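Local coordinates for odorant binding protein, antennal (Anopheles gambiae, PDB 3R1P) that probably binds odorant molecules in the mosquito antenna, as a secreted all-helical protein of the PBP/GOBP family held together by four disulfide bridges, at residues L17-Q31 with A43-I57. Sequence-based numbering, arbitrary orientation.
Sequences LHEICIAESGASEEQ and APAAKCYIHCLFDKI
C21 and C52 bolt helix 17-25 to helix 44-56, whose axes approach to 8.5 Å and run 133° apart, nearer antiparallel than parallel; the backbones come closest where A27 CA lies 4.8 Å from A45 CA. The disulfide, with chi3 at -74°, brings the sulfur of C21 into a hole formed by Y49, C52, L53 and K56. Beside it the Y49 ring slots between H18, C21, I22 and S25, with C21 CB 3.6 Å from its CD1. With CG anti to its backbone N (chi1 166°), Y49 reaches along helix 17-25 until its OH meets H18 ND1 at 2.8 Å, nearly straight and at the edge of the imidazole. The rings meet rim to rim, their planes steeply inclined, and H18 NE2 donates to E29 OE2 at 3.2 Å, from above the carboxylate plane. S25 packs its CB against A45 O and the Y49 backbone, while its OG turns back to C21 O at 2.6 Å. On the outer side E24 OE2 and K56 NZ form a salt bridge at 3.2 Å, its hydrogen bond weak. L17 lies against L53 and I57, and L17 and L53 also touch a bound palmitic acid. Past the turn, S28 and Q31 make a capping box, and a water links Q31 O to A43 N. Gripped through both nitrogens, the buried H18 ring is fixed in rotation and ties Y49 to the start of helix 29-32, while the disulfide, a helix-to-helix link characteristic of the insect PBP/GOBP fold, secures the pair beside the fatty-acid site.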
loop_
_atom_site.group_PDB
_atom_site.type_symbol
_atom_site.label_atom_id
_atom_site.label_comp_id
_atom_site.label_asym_id
_atom_site.label_seq_id
_atom_site.Cartn_x
_atom_site.Cartn_y
_atom_site.Cartn_z
ATOM N N LEU A 17 -1.151 11.586 -3.655
ATOM C CA LEU A 17 -1.540 10.472 -2.790
ATOM C C LEU A 17 -0.504 10.209 -1.685
ATOM O O LEU A 17 -0.885 9.984 -0.540
ATOM C CB LEU A 17 -1.726 9.231 -3.693
ATOM C CG LEU A 17 -2.723 8.146 -3.298
ATOM C CD1 LEU A 17 -4.140 8.608 -3.429
ATOM C CD2 LEU A 17 -2.592 6.951 -4.208
ATOM N N HIS A 18 0.803 10.274 -2.027
ATOM C CA HIS A 18 1.943 10.063 -1.124
ATOM C C HIS A 18 2.012 11.063 0.048
ATOM O O HIS A 18 2.284 10.658 1.185
ATOM C CB HIS A 18 3.248 10.098 -1.945
ATOM C CG HIS A 18 4.499 10.037 -1.128
ATOM N ND1 HIS A 18 4.909 8.866 -0.528
ATOM C CD2 HIS A 18 5.402 11.007 -0.860
ATOM C CE1 HIS A 18 6.035 9.160 0.100
ATOM N NE2 HIS A 18 6.375 10.434 -0.081
ATOM N N GLU A 19 1.819 12.371 -0.245
ATOM C CA GLU A 19 1.873 13.462 0.735
ATOM C C GLU A 19 0.777 13.409 1.799
ATOM O O GLU A 19 1.063 13.662 2.971
ATOM C CB GLU A 19 1.930 14.830 0.036
ATOM C CG GLU A 19 3.258 15.083 -0.666
ATOM C CD GLU A 19 3.875 16.467 -0.549
ATOM O OE1 GLU A 19 3.245 17.382 0.033
ATOM O OE2 GLU A 19 4.996 16.641 -1.079
ATOM N N ILE A 20 -0.455 13.049 1.407
ATOM C CA ILE A 20 -1.573 12.921 2.356
ATOM C C ILE A 20 -1.343 11.754 3.320
ATOM O O ILE A 20 -1.508 11.911 4.532
ATOM C CB ILE A 20 -2.937 12.846 1.627
ATOM C CG1 ILE A 20 -3.290 14.212 1.035
ATOM C CG2 ILE A 20 -4.075 12.340 2.546
ATOM C CD1 ILE A 20 -4.037 14.130 -0.178
ATOM N N CYS A 21 -0.923 10.601 2.778
ATOM C CA CYS A 21 -0.697 9.410 3.578
ATOM C C CYS A 21 0.490 9.417 4.514
ATOM O O CYS A 21 0.442 8.752 5.552
ATOM C CB CYS A 21 -0.813 8.148 2.736
ATOM S SG CYS A 21 -2.458 7.944 2.014
ATOM N N ILE A 22 1.503 10.255 4.216
ATOM C CA ILE A 22 2.639 10.479 5.114
ATOM C C ILE A 22 2.085 11.211 6.349
ATOM O O ILE A 22 2.392 10.831 7.485
ATOM C CB ILE A 22 3.762 11.310 4.413
ATOM C CG1 ILE A 22 4.700 10.389 3.624
ATOM C CG2 ILE A 22 4.551 12.196 5.414
ATOM C CD1 ILE A 22 6.069 10.984 3.212
ATOM N N ALA A 23 1.258 12.254 6.100
ATOM C CA ALA A 23 0.649 13.110 7.121
ATOM C C ALA A 23 -0.313 12.349 8.026
ATOM O O ALA A 23 -0.238 12.498 9.246
ATOM C CB ALA A 23 -0.055 14.292 6.467
ATOM N N GLU A 24 -1.198 11.520 7.435
ATOM C CA GLU A 24 -2.182 10.722 8.169
ATOM C C GLU A 24 -1.559 9.620 9.036
ATOM O O GLU A 24 -1.904 9.499 10.215
ATOM C CB GLU A 24 -3.212 10.113 7.208
ATOM C CG GLU A 24 -4.231 11.116 6.703
ATOM C CD GLU A 24 -5.552 10.546 6.210
ATOM O OE1 GLU A 24 -5.814 9.339 6.422
ATOM O OE2 GLU A 24 -6.333 11.321 5.611
ATOM N N SER A 25 -0.691 8.783 8.436
ATOM C CA SER A 25 -0.074 7.670 9.145
ATOM C C SER A 25 0.978 8.107 10.142
ATOM O O SER A 25 1.176 7.433 11.152
ATOM C CB SER A 25 0.527 6.678 8.156
ATOM O OG SER A 25 1.590 7.252 7.410
ATOM N N GLY A 26 1.658 9.208 9.844
ATOM C CA GLY A 26 2.743 9.708 10.680
ATOM C C GLY A 26 4.019 8.915 10.465
ATOM O O GLY A 26 4.809 8.746 11.399
ATOM N N ALA A 27 4.212 8.402 9.226
ATOM C CA ALA A 27 5.391 7.630 8.819
ATOM C C ALA A 27 6.444 8.554 8.208
ATOM O O ALA A 27 6.117 9.452 7.419
ATOM C CB ALA A 27 5.007 6.542 7.831
ATOM N N SER A 28 7.706 8.329 8.583
ATOM C CA SER A 28 8.814 9.151 8.114
ATOM C C SER A 28 9.225 8.755 6.698
ATOM O O SER A 28 8.947 7.629 6.271
ATOM C CB SER A 28 9.996 9.025 9.069
ATOM O OG SER A 28 10.586 7.739 8.986
ATOM N N GLU A 29 9.917 9.663 5.982
ATOM C CA GLU A 29 10.432 9.379 4.642
ATOM C C GLU A 29 11.409 8.199 4.689
ATOM O O GLU A 29 11.348 7.340 3.813
ATOM C CB GLU A 29 11.081 10.617 4.013
ATOM C CG GLU A 29 10.078 11.552 3.351
ATOM C CD GLU A 29 9.611 11.212 1.943
ATOM O OE1 GLU A 29 10.146 10.257 1.337
ATOM O OE2 GLU A 29 8.723 11.930 1.431
ATOM N N GLU A 30 12.237 8.119 5.761
ATOM C CA GLU A 30 13.213 7.051 6.006
ATOM C C GLU A 30 12.525 5.698 6.101
ATOM O O GLU A 30 13.035 4.733 5.539
ATOM C CB GLU A 30 13.985 7.291 7.317
ATOM C CG GLU A 30 14.990 8.420 7.315
ATOM C CD GLU A 30 16.429 7.960 7.274
ATOM O OE1 GLU A 30 16.743 6.861 7.790
ATOM O OE2 GLU A 30 17.264 8.749 6.784
ATOM N N GLN A 31 11.382 5.622 6.825
ATOM C CA GLN A 31 10.601 4.387 7.018
ATOM C C GLN A 31 10.031 3.882 5.697
ATOM O O GLN A 31 10.048 2.681 5.453
ATOM C CB GLN A 31 9.476 4.594 8.043
ATOM C CG GLN A 31 9.955 4.522 9.490
ATOM C CD GLN A 31 8.932 5.006 10.495
ATOM O OE1 GLN A 31 8.060 5.839 10.205
ATOM N NE2 GLN A 31 9.057 4.526 11.727
ATOM N N ALA A 43 7.601 -0.692 9.420
ATOM C CA ALA A 43 7.309 0.142 10.590
ATOM C C ALA A 43 5.795 0.154 10.869
ATOM O O ALA A 43 5.019 0.151 9.906
ATOM C CB ALA A 43 7.802 1.563 10.367
ATOM N N PRO A 44 5.351 0.165 12.156
ATOM C CA PRO A 44 3.901 0.227 12.438
ATOM C C PRO A 44 3.215 1.381 11.712
ATOM O O PRO A 44 2.085 1.231 11.252
ATOM C CB PRO A 44 3.847 0.428 13.958
ATOM C CG PRO A 44 5.110 -0.162 14.458
ATOM C CD PRO A 44 6.135 0.165 13.408
ATOM N N ALA A 45 3.932 2.512 11.570
ATOM C CA ALA A 45 3.481 3.729 10.895
ATOM C C ALA A 45 3.509 3.613 9.365
ATOM O O ALA A 45 2.694 4.263 8.698
ATOM C CB ALA A 45 4.325 4.916 11.349
ATOM N N ALA A 46 4.457 2.819 8.803
ATOM C CA ALA A 46 4.547 2.632 7.349
ATOM C C ALA A 46 3.443 1.695 6.854
ATOM O O ALA A 46 2.970 1.849 5.724
ATOM C CB ALA A 46 5.917 2.091 6.965
ATOM N N LYS A 47 3.035 0.732 7.707
ATOM C CA LYS A 47 1.933 -0.210 7.439
ATOM C C LYS A 47 0.627 0.572 7.348
ATOM O O LYS A 47 -0.210 0.251 6.505
ATOM C CB LYS A 47 1.838 -1.290 8.524
ATOM C CG LYS A 47 3.028 -2.242 8.535
ATOM C CD LYS A 47 2.858 -3.296 9.591
ATOM C CE LYS A 47 3.972 -4.308 9.540
ATOM N NZ LYS A 47 3.722 -5.422 10.485
ATOM N N CYS A 48 0.481 1.643 8.180
ATOM C CA CYS A 48 -0.681 2.534 8.151
ATOM C C CYS A 48 -0.689 3.410 6.911
ATOM O O CYS A 48 -1.773 3.707 6.398
ATOM C CB CYS A 48 -0.801 3.348 9.436
ATOM S SG CYS A 48 -1.186 2.358 10.903
ATOM N N TYR A 49 0.517 3.771 6.379
ATOM C CA TYR A 49 0.655 4.541 5.137
ATOM C C TYR A 49 0.009 3.747 3.978
ATOM O O TYR A 49 -0.698 4.323 3.154
ATOM C CB TYR A 49 2.153 4.853 4.854
ATOM C CG TYR A 49 2.439 5.339 3.448
ATOM C CD1 TYR A 49 2.429 6.696 3.141
ATOM C CD2 TYR A 49 2.744 4.441 2.425
ATOM C CE1 TYR A 49 2.671 7.147 1.840
ATOM C CE2 TYR A 49 3.010 4.882 1.130
ATOM C CZ TYR A 49 2.970 6.234 0.839
ATOM O OH TYR A 49 3.217 6.659 -0.447
ATOM N N ILE A 50 0.259 2.426 3.938
ATOM C CA ILE A 50 -0.293 1.514 2.933
ATOM C C ILE A 50 -1.826 1.483 3.041
ATOM O O ILE A 50 -2.496 1.595 2.003
ATOM C CB ILE A 50 0.334 0.101 3.017
ATOM C CG1 ILE A 50 1.886 0.166 2.926
ATOM C CG2 ILE A 50 -0.272 -0.811 1.934
ATOM C CD1 ILE A 50 2.636 -1.167 3.261
ATOM N N HIS A 51 -2.369 1.353 4.282
ATOM C CA HIS A 51 -3.828 1.372 4.504
ATOM C C HIS A 51 -4.393 2.675 3.966
ATOM O O HIS A 51 -5.396 2.649 3.249
ATOM C CB HIS A 51 -4.229 1.183 5.983
ATOM C CG HIS A 51 -5.682 1.498 6.207
ATOM N ND1 HIS A 51 -6.079 2.698 6.771
ATOM C CD2 HIS A 51 -6.782 0.835 5.777
ATOM C CE1 HIS A 51 -7.403 2.686 6.743
ATOM N NE2 HIS A 51 -7.870 1.582 6.154
ATOM N N CYS A 52 -3.715 3.808 4.271
ATOM C CA CYS A 52 -4.123 5.117 3.790
ATOM C C CYS A 52 -4.251 5.163 2.257
ATOM O O CYS A 52 -5.242 5.697 1.760
ATOM C CB CYS A 52 -3.199 6.208 4.320
ATOM S SG CYS A 52 -3.598 7.858 3.704
ATOM N N LEU A 53 -3.267 4.585 1.511
ATOM C CA LEU A 53 -3.284 4.523 0.041
ATOM C C LEU A 53 -4.511 3.769 -0.485
ATOM O O LEU A 53 -5.103 4.183 -1.479
ATOM C CB LEU A 53 -2.025 3.823 -0.500
ATOM C CG LEU A 53 -0.679 4.523 -0.414
ATOM C CD1 LEU A 53 0.409 3.644 -1.049
ATOM C CD2 LEU A 53 -0.707 5.863 -1.123
ATOM N N PHE A 54 -4.860 2.640 0.153
ATOM C CA PHE A 54 -6.023 1.837 -0.235
ATOM C C PHE A 54 -7.333 2.571 0.069
ATOM O O PHE A 54 -8.241 2.569 -0.761
ATOM C CB PHE A 54 -5.980 0.458 0.427
ATOM C CG PHE A 54 -4.882 -0.453 -0.067
ATOM C CD1 PHE A 54 -4.265 -1.352 0.793
ATOM C CD2 PHE A 54 -4.487 -0.437 -1.402
ATOM C CE1 PHE A 54 -3.287 -2.229 0.323
ATOM C CE2 PHE A 54 -3.495 -1.298 -1.865
ATOM C CZ PHE A 54 -2.899 -2.183 -0.999
ATOM N N ASP A 55 -7.405 3.216 1.234
ATOM C CA ASP A 55 -8.565 4.009 1.643
ATOM C C ASP A 55 -8.808 5.191 0.676
ATOM O O ASP A 55 -9.949 5.400 0.279
ATOM C CB ASP A 55 -8.390 4.503 3.092
ATOM C CG ASP A 55 -9.562 5.326 3.586
ATOM O OD1 ASP A 55 -9.419 6.563 3.677
ATOM O OD2 ASP A 55 -10.637 4.738 3.831
ATOM N N LYS A 56 -7.748 5.936 0.273
ATOM C CA LYS A 56 -7.895 7.095 -0.634
ATOM C C LYS A 56 -8.315 6.733 -2.046
ATOM O O LYS A 56 -9.043 7.501 -2.680
ATOM C CB LYS A 56 -6.642 7.988 -0.657
ATOM C CG LYS A 56 -6.319 8.646 0.677
ATOM C CD LYS A 56 -7.339 9.692 1.089
ATOM C CE LYS A 56 -7.180 10.044 2.546
ATOM N NZ LYS A 56 -8.204 11.028 2.981
ATOM N N ILE A 57 -7.870 5.572 -2.539
ATOM C CA ILE A 57 -8.257 5.117 -3.879
ATOM C C ILE A 57 -9.570 4.310 -3.853
ATOM O O ILE A 57 -10.028 3.829 -4.894
ATOM C CB ILE A 57 -7.111 4.448 -4.681
ATOM C CG1 ILE A 57 -6.636 3.141 -4.001
ATOM C CG2 ILE A 57 -5.961 5.446 -4.935
ATOM C CD1 ILE A 57 -5.639 2.333 -4.777
HETATM O O HOH W 1 9.750 0.989 7.823
#